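Local coordinates for protein ribonucleoside-diphosphate reductase (Pseudomonas aeruginosa, PDB 5IM3) that probably supplies the precursors for DNA synthesis by reducing ribonucleoside diphosphates to deoxyribonucleotides, and binds dATP as an allosteric nucleotide, at residues R572-V578 with T712-W718; H655-G661 with R762-A768; P724-E728 with Q867-D871. One frame throughout, in Å; residues are numbered along the deposited sequence.

Contact 1. Residues R572-V578 with T712-W718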
# COMPACT_ATOMS: atom_id res chain seq x y z
N ARG A 572 7.80 20.92 41.85
CA ARG A 572 7.33 20.13 42.98
C ARG A 572 8.45 19.43 43.72
O ARG A 572 8.19 18.73 44.70
CB ARG A 572 6.31 19.09 42.49
CG ARG A 572 5.14 19.70 41.72
CD ARG A 572 4.04 18.68 41.49
NE ARG A 572 3.55 18.13 42.75
CZ ARG A 572 2.73 17.09 42.85
NH1 ARG A 572 2.30 16.47 41.75
NH2 ARG A 572 2.33 16.66 44.04
N SER A 573 9.70 19.60 43.29
CA SER A 573 10.82 19.00 43.99
C SER A 573 11.00 19.68 45.34
O SER A 573 11.03 20.92 45.41
CB SER A 573 12.10 19.13 43.16
OG SER A 573 13.22 18.63 43.87
N PRO A 574 11.10 18.93 46.44
CA PRO A 574 11.34 19.58 47.74
C PRO A 574 12.72 20.21 47.88
O PRO A 574 12.95 20.95 48.85
CB PRO A 574 11.17 18.43 48.75
CG PRO A 574 10.40 17.38 48.01
CD PRO A 574 10.83 17.49 46.59
N GLN A 575 13.64 19.95 46.94
CA GLN A 575 15.02 20.39 47.06
C GLN A 575 15.36 21.52 46.08
O GLN A 575 16.50 21.63 45.63
CB GLN A 575 15.96 19.20 46.84
CG GLN A 575 15.88 18.15 47.95
CD GLN A 575 16.45 18.66 49.26
OE1 GLN A 575 15.74 19.27 50.06
NE2 GLN A 575 17.73 18.41 49.48
N GLN A 576 14.38 22.36 45.74
CA GLN A 576 14.62 23.46 44.81
C GLN A 576 15.62 24.46 45.35
O GLN A 576 16.23 25.20 44.56
CB GLN A 576 13.31 24.19 44.50
CG GLN A 576 12.28 23.34 43.78
CD GLN A 576 10.91 23.99 43.77
OE1 GLN A 576 10.73 25.10 43.27
NE2 GLN A 576 9.92 23.29 44.33
N HIS A 577 15.80 24.53 46.67
CA HIS A 577 16.64 25.55 47.28
C HIS A 577 18.13 25.24 47.19
O HIS A 577 18.94 26.11 47.54
CB HIS A 577 16.26 25.71 48.75
CG HIS A 577 16.57 24.51 49.59
ND1 HIS A 577 16.04 23.27 49.34
CD2 HIS A 577 17.37 24.37 50.68
CE1 HIS A 577 16.49 22.41 50.24
NE2 HIS A 577 17.30 23.05 51.06
N VAL A 578 18.51 24.05 46.73
CA VAL A 578 19.90 23.63 46.81
C VAL A 578 20.32 22.95 45.51
O VAL A 578 21.46 22.48 45.39
CB VAL A 578 20.10 22.70 48.02
CG1 VAL A 578 19.51 21.32 47.77
CG2 VAL A 578 21.56 22.62 48.41
N THR A 712 20.50 19.42 54.46
CA THR A 712 19.94 20.52 53.69
C THR A 712 18.44 20.68 53.91
O THR A 712 17.76 21.26 53.06
CB THR A 712 20.22 20.31 52.20
OG1 THR A 712 19.61 19.10 51.76
CG2 THR A 712 21.73 20.23 51.95
N PHE A 713 17.92 20.20 55.04
CA PHE A 713 16.49 20.35 55.32
C PHE A 713 16.08 21.82 55.32
O PHE A 713 15.02 22.17 54.80
CB PHE A 713 16.13 19.71 56.66
CG PHE A 713 14.78 20.13 57.17
CD1 PHE A 713 13.62 19.53 56.70
CD2 PHE A 713 14.66 21.15 58.10
CE1 PHE A 713 12.38 19.92 57.16
CE2 PHE A 713 13.42 21.56 58.56
CZ PHE A 713 12.28 20.94 58.09
N GLN A 714 16.92 22.68 55.90
CA GLN A 714 16.59 24.10 55.99
C GLN A 714 16.49 24.70 54.59
O GLN A 714 17.47 24.72 53.84
CB GLN A 714 17.65 24.82 56.82
CG GLN A 714 17.72 24.32 58.27
CD GLN A 714 18.93 24.87 59.04
OE1 GLN A 714 19.71 25.66 58.51
NE2 GLN A 714 19.08 24.44 60.29
N GLY A 715 15.29 25.19 54.25
CA GLY A 715 15.02 25.78 52.96
C GLY A 715 14.18 24.91 52.04
O GLY A 715 13.60 25.43 51.08
N SER A 716 14.11 23.61 52.31
CA SER A 716 13.32 22.71 51.49
C SER A 716 11.84 23.08 51.57
O SER A 716 11.40 23.83 52.45
CB SER A 716 13.51 21.27 51.96
OG SER A 716 13.12 21.12 53.32
N LEU A 717 11.06 22.54 50.63
CA LEU A 717 9.61 22.71 50.70
C LEU A 717 9.07 22.22 52.03
O LEU A 717 8.14 22.81 52.59
CB LEU A 717 8.93 21.97 49.54
CG LEU A 717 9.15 22.51 48.13
CD1 LEU A 717 8.35 21.68 47.13
CD2 LEU A 717 8.77 23.98 48.02
N TRP A 718 9.66 21.15 52.57
CA TRP A 718 9.23 20.66 53.87
C TRP A 718 9.38 21.73 54.94
O TRP A 718 8.53 21.87 55.82
CB TRP A 718 10.03 19.41 54.26
CG TRP A 718 10.11 18.36 53.20
CD1 TRP A 718 11.21 18.01 52.47
CD2 TRP A 718 9.05 17.49 52.77
NE1 TRP A 718 10.90 16.98 51.61
CE2 TRP A 718 9.59 16.64 51.77
CE3 TRP A 718 7.71 17.33 53.12
CZ2 TRP A 718 8.82 15.67 51.13
CZ3 TRP A 718 6.95 16.37 52.48
CH2 TRP A 718 7.51 15.55 51.49
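Two irregular loops can be joined by one backbone bond and a few side chains, as in this barrel-domain pair. A type I turn, Ser573 to Gln576, faces a type II turn, Phe713 to Ser716, and the backbone bond from Leu717 N to Pro574 O (3.0 Å) links them. In the p rotamer, His577 sends NE2 to Thr712 O (2.7 Å) while its ring lies over the backbone of Gly715, whose CA makes a CH-pi contact 4.0 Å from the ring centroid. Any beta carbon at Gly715 would strike the imidazole. Gln576, extended in chi2 (t), reaches across its own turn, NE2 bonding to Ser573 O (2.8 Å) and OE1 to Tyr516. Ser716 N to Phe713 O (3.0 Å) closes the type II turn, and Ser716 OG (chi1 p) adds a bond to Phe713 O (2.6 Å). Leu717 and Trp718 pack on the pyrrolidine of Pro574, with Pro574 CB 3.7 Å from Trp718 CD1. Arg572, Leu717 and Trp718 touch helix 724-735, Gln575 and Val578 helix 646-655.

Contact 2. Residues H655-G661 with R762-A768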
# COMPACT_ATOMS: atom_id res chain seq x y z
N HIS A 655 21.44 14.66 51.43
CA HIS A 655 20.00 14.84 51.24
C HIS A 655 19.17 13.65 51.68
O HIS A 655 17.97 13.82 51.94
CB HIS A 655 19.70 15.13 49.77
CG HIS A 655 20.62 16.14 49.15
ND1 HIS A 655 20.77 17.41 49.65
CD2 HIS A 655 21.45 16.06 48.08
CE1 HIS A 655 21.64 18.08 48.92
NE2 HIS A 655 22.07 17.28 47.96
N ARG A 656 19.76 12.46 51.76
CA ARG A 656 19.08 11.26 52.24
C ARG A 656 17.71 11.05 51.58
O ARG A 656 16.70 10.91 52.27
CB ARG A 656 18.93 11.29 53.75
CG ARG A 656 20.22 11.60 54.52
CD ARG A 656 20.07 11.27 56.00
NE ARG A 656 19.91 9.83 56.20
CZ ARG A 656 20.92 8.98 56.38
NH1 ARG A 656 22.17 9.42 56.41
NH2 ARG A 656 20.68 7.69 56.54
N PRO A 657 17.65 11.00 50.25
CA PRO A 657 16.39 10.63 49.60
C PRO A 657 16.18 9.12 49.63
O PRO A 657 17.12 8.33 49.57
CB PRO A 657 16.58 11.13 48.16
CG PRO A 657 18.04 11.01 47.94
CD PRO A 657 18.70 11.32 49.26
N VAL A 658 14.91 8.74 49.74
CA VAL A 658 14.50 7.35 49.60
C VAL A 658 13.31 7.32 48.65
O VAL A 658 12.73 8.35 48.30
CB VAL A 658 14.14 6.70 50.95
CG1 VAL A 658 15.34 6.74 51.90
CG2 VAL A 658 12.93 7.37 51.59
N GLY A 659 12.95 6.11 48.22
CA GLY A 659 11.83 5.93 47.32
C GLY A 659 10.96 4.75 47.70
O GLY A 659 11.22 3.62 47.27
N LEU A 660 9.94 4.99 48.52
CA LEU A 660 9.01 3.95 48.94
C LEU A 660 7.86 3.89 47.94
O LEU A 660 7.13 4.87 47.76
CB LEU A 660 8.48 4.23 50.34
CG LEU A 660 7.48 3.22 50.92
CD1 LEU A 660 8.14 1.88 51.17
CD2 LEU A 660 6.85 3.75 52.19
N GLY A 661 7.69 2.73 47.29
CA GLY A 661 6.65 2.53 46.31
C GLY A 661 5.59 1.55 46.78
O GLY A 661 5.46 1.25 47.97
N ARG A 762 13.69 13.50 58.06
CA ARG A 762 14.95 12.79 57.88
C ARG A 762 15.34 12.63 56.42
O ARG A 762 16.52 12.37 56.14
CB ARG A 762 14.84 11.41 58.54
CG ARG A 762 16.06 10.51 58.41
CD ARG A 762 17.29 11.10 59.08
NE ARG A 762 18.40 10.15 59.07
CZ ARG A 762 19.62 10.42 59.50
NH1 ARG A 762 19.91 11.62 59.99
NH2 ARG A 762 20.56 9.49 59.46
N ASN A 763 14.40 12.80 55.48
CA ASN A 763 14.64 12.45 54.09
C ASN A 763 14.08 13.53 53.17
O ASN A 763 12.94 13.97 53.34
CB ASN A 763 13.99 11.10 53.77
CG ASN A 763 14.36 10.02 54.76
OD1 ASN A 763 13.60 9.72 55.69
ND2 ASN A 763 15.54 9.43 54.59
N SER A 764 14.88 13.93 52.18
CA SER A 764 14.46 14.98 51.25
C SER A 764 13.34 14.50 50.34
O SER A 764 12.47 15.29 49.97
CB SER A 764 15.65 15.44 50.40
OG SER A 764 16.20 14.37 49.66
N ASN A 765 13.36 13.22 49.96
CA ASN A 765 12.30 12.61 49.18
C ASN A 765 11.96 11.27 49.82
O ASN A 765 12.84 10.59 50.37
CB ASN A 765 12.72 12.41 47.71
CG ASN A 765 12.79 13.73 46.94
OD1 ASN A 765 11.85 14.10 46.24
ND2 ASN A 765 13.92 14.42 47.05
N ILE A 766 10.68 10.90 49.76
CA ILE A 766 10.16 9.73 50.47
C ILE A 766 9.66 8.66 49.51
O ILE A 766 9.97 7.48 49.66
CB ILE A 766 9.05 10.12 51.46
CG1 ILE A 766 9.40 11.38 52.26
CG2 ILE A 766 8.78 8.96 52.41
CD1 ILE A 766 10.46 11.17 53.30
N MET A 767 8.86 9.06 48.52
CA MET A 767 8.04 8.12 47.76
C MET A 767 8.39 8.13 46.28
O MET A 767 8.67 9.18 45.70
CB MET A 767 6.57 8.46 47.94
CG MET A 767 6.13 8.54 49.38
SD MET A 767 4.57 9.40 49.55
CE MET A 767 3.47 8.19 48.84
N ALA A 768 8.35 6.94 45.69
CA ALA A 768 8.51 6.77 44.25
C ALA A 768 8.01 5.37 43.91
O ALA A 768 8.36 4.41 44.60
CB ALA A 768 9.97 6.95 43.82
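A loop can pair with a strand without being a regular strand itself, as residues 762-768 demonstrate. Arg762 begins the pairing by laying its guanidinium over the face of that of Arg656, with Arg762 NH2 3.1 Å from Arg656 CZ; the closeness of like charges is offset by Asp635, salt-bridged to both, and by Asp639, paired with Arg656. Asn763 then gives ND2 to Arg656 O (3.0 Å), while its OD1 bonds to Ser700. Ser764 holds His655, the last residue of helix 646-655, twice, donating to His655 O from both N (3.1 Å) and OG (2.9 Å). Asn765 O accepts Val658 N at 2.8 Å, almost linearly. From Ile766 onward the pattern becomes that of a parallel bridge: Ile766 O receives Leu660 N (2.7 Å), Met767 sits beside Leu660 with its CA 4.4 Å from Leu660 CA, and Ala768 N returns a bond to Leu660 O (3.2 Å). A beta carbon on Gly661 would collide with Ala768 O. This single bridge lies in the alpha/beta barrel, where strand 659-663 also pairs in parallel with strand 600-608, while helix 620-640 packs on Val658 and Leu660 and helix 679-707 on Ile766 and Met767.

Contact 3. Residues P724-E728 with Q867-D871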
# COMPACT_ATOMS: atom_id res chain seq x y z
N PRO A 724 3.35 17.60 49.19
CA PRO A 724 3.00 17.31 47.79
C PRO A 724 1.63 17.84 47.39
O PRO A 724 1.49 18.37 46.28
CB PRO A 724 3.07 15.78 47.73
CG PRO A 724 4.10 15.43 48.74
CD PRO A 724 3.93 16.42 49.86
N ILE A 725 0.63 17.72 48.26
CA ILE A 725 -0.70 18.22 47.91
C ILE A 725 -0.65 19.72 47.65
O ILE A 725 -1.38 20.24 46.80
CB ILE A 725 -1.71 17.87 49.02
CG1 ILE A 725 -3.14 18.24 48.59
CG2 ILE A 725 -1.35 18.57 50.33
CD1 ILE A 725 -3.65 17.45 47.39
N ASP A 726 0.21 20.44 48.38
CA ASP A 726 0.40 21.87 48.13
C ASP A 726 1.23 22.12 46.88
O ASP A 726 1.02 23.13 46.20
CB ASP A 726 1.05 22.52 49.35
CG ASP A 726 0.20 22.40 50.60
OD1 ASP A 726 -1.01 22.71 50.52
OD2 ASP A 726 0.73 22.00 51.65
N SER A 727 2.18 21.23 46.56
CA SER A 727 2.93 21.36 45.32
C SER A 727 2.01 21.36 44.11
O SER A 727 2.22 22.12 43.15
CB SER A 727 3.95 20.22 45.20
OG SER A 727 4.86 20.21 46.28
N GLU A 728 0.97 20.52 44.12
CA GLU A 728 0.01 20.50 43.02
C GLU A 728 -0.66 21.85 42.85
O GLU A 728 -0.83 22.33 41.72
CB GLU A 728 -1.05 19.42 43.26
CG GLU A 728 -0.60 18.00 42.98
CD GLU A 728 -0.65 17.65 41.50
OE1 GLU A 728 -1.27 16.63 41.16
OE2 GLU A 728 -0.06 18.39 40.69
N GLN A 867 -0.05 10.90 41.90
CA GLN A 867 1.04 11.87 41.84
C GLN A 867 0.79 13.09 42.73
O GLN A 867 1.73 13.84 43.00
CB GLN A 867 1.25 12.33 40.39
CG GLN A 867 2.52 13.14 40.16
CD GLN A 867 3.77 12.42 40.63
OE1 GLN A 867 4.23 11.47 40.00
NE2 GLN A 867 4.32 12.86 41.76
N LYS A 868 -0.44 13.30 43.19
CA LYS A 868 -0.70 14.43 44.07
C LYS A 868 0.00 14.26 45.41
O LYS A 868 0.31 15.26 46.08
CB LYS A 868 -2.19 14.59 44.32
CG LYS A 868 -3.04 14.48 43.08
CD LYS A 868 -4.50 14.79 43.38
CE LYS A 868 -5.06 13.93 44.51
NZ LYS A 868 -6.46 14.28 44.83
N TRP A 869 0.24 13.02 45.82
CA TRP A 869 0.79 12.73 47.13
C TRP A 869 2.25 12.29 47.08
O TRP A 869 2.91 12.27 48.12
CB TRP A 869 -0.05 11.64 47.80
CG TRP A 869 -1.52 11.91 47.70
CD1 TRP A 869 -2.43 11.28 46.89
CD2 TRP A 869 -2.26 12.90 48.43
NE1 TRP A 869 -3.68 11.81 47.08
CE2 TRP A 869 -3.60 12.81 48.02
CE3 TRP A 869 -1.91 13.85 49.40
CZ2 TRP A 869 -4.60 13.63 48.54
CZ3 TRP A 869 -2.91 14.66 49.91
CH2 TRP A 869 -4.23 14.55 49.48
N ILE A 870 2.76 11.94 45.91
CA ILE A 870 4.12 11.45 45.76
C ILE A 870 5.04 12.64 45.52
O ILE A 870 4.73 13.52 44.70
CB ILE A 870 4.20 10.43 44.61
CG1 ILE A 870 3.30 9.23 44.91
CG2 ILE A 870 5.64 9.98 44.38
CD1 ILE A 870 3.12 8.27 43.76
N ASP A 871 6.16 12.69 46.25
CA ASP A 871 7.10 13.80 46.06
C ASP A 871 8.00 13.58 44.85
O ASP A 871 8.45 14.56 44.25
CB ASP A 871 7.94 14.03 47.32
CG ASP A 871 8.40 12.74 47.98
OD1 ASP A 871 8.23 11.66 47.38
OD2 ASP A 871 8.93 12.81 49.10
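In the alpha/beta barrel domain, the first turn of helix 724-735 packs against the loop that follows helix 856-866, an example of a buried joint made by fit, with no hydrogen bonds between the two segments. Packing against backbone carbonyls comes first. Pro724 starts the helix with its ring turned to the loop, CG lying 3.4 Å from Trp869 O, and the carbonyl of Lys868 abuts the Pro724-Ile725 peptide, Lys868 O being 3.2 Å from Pro724 C. Aromatic packing follows: Ile725 CD1 sits over the face of the six-membered ring of Trp869, 4.1 Å from its centroid, as a CH-pi contact, and Ile725 CB approaches Trp869 CZ3 to 3.5 Å. That indole also meets the nearly parallel ring of Trp750. Most polar ends find partners outside the pair: Lys868 NZ forms salt bridges with Asp686 and Asp743, and Trp869 NE1 bonds to Asp686. Glu728 OE2 has a weak, long ion pair with Arg572, whereas Glu728 OE1, buried here without a polar partner, rests 3.4 Å from Lys868 CG.

How the contacts relate
The three contacts form a cluster, their centres 13 to 14 Å apart, each pair joined directly. Contacts 1 and 2 alternate along the chain and meet where Trp718 NE1 reaches Ser764 O (2.8 Å) and Thr712 OG1 lies 2.9 Å from His655 ND1, both probable hydrogen bonds. Contacts 2 and 3 also interleave: one carboxylate clasps two successive amides, with Asp871 OD2 2.7 Å from Ile766 N and Asp871 OD1 2.9 Å from Met767 N. Contact 1 closes before contact 3 opens, yet Arg572 NH1 comes within 3.0 Å of Gln867 O. All lie away from the dATP sites, so the principle is structural: segments far apart in sequence knit together on one side of the barrel domain.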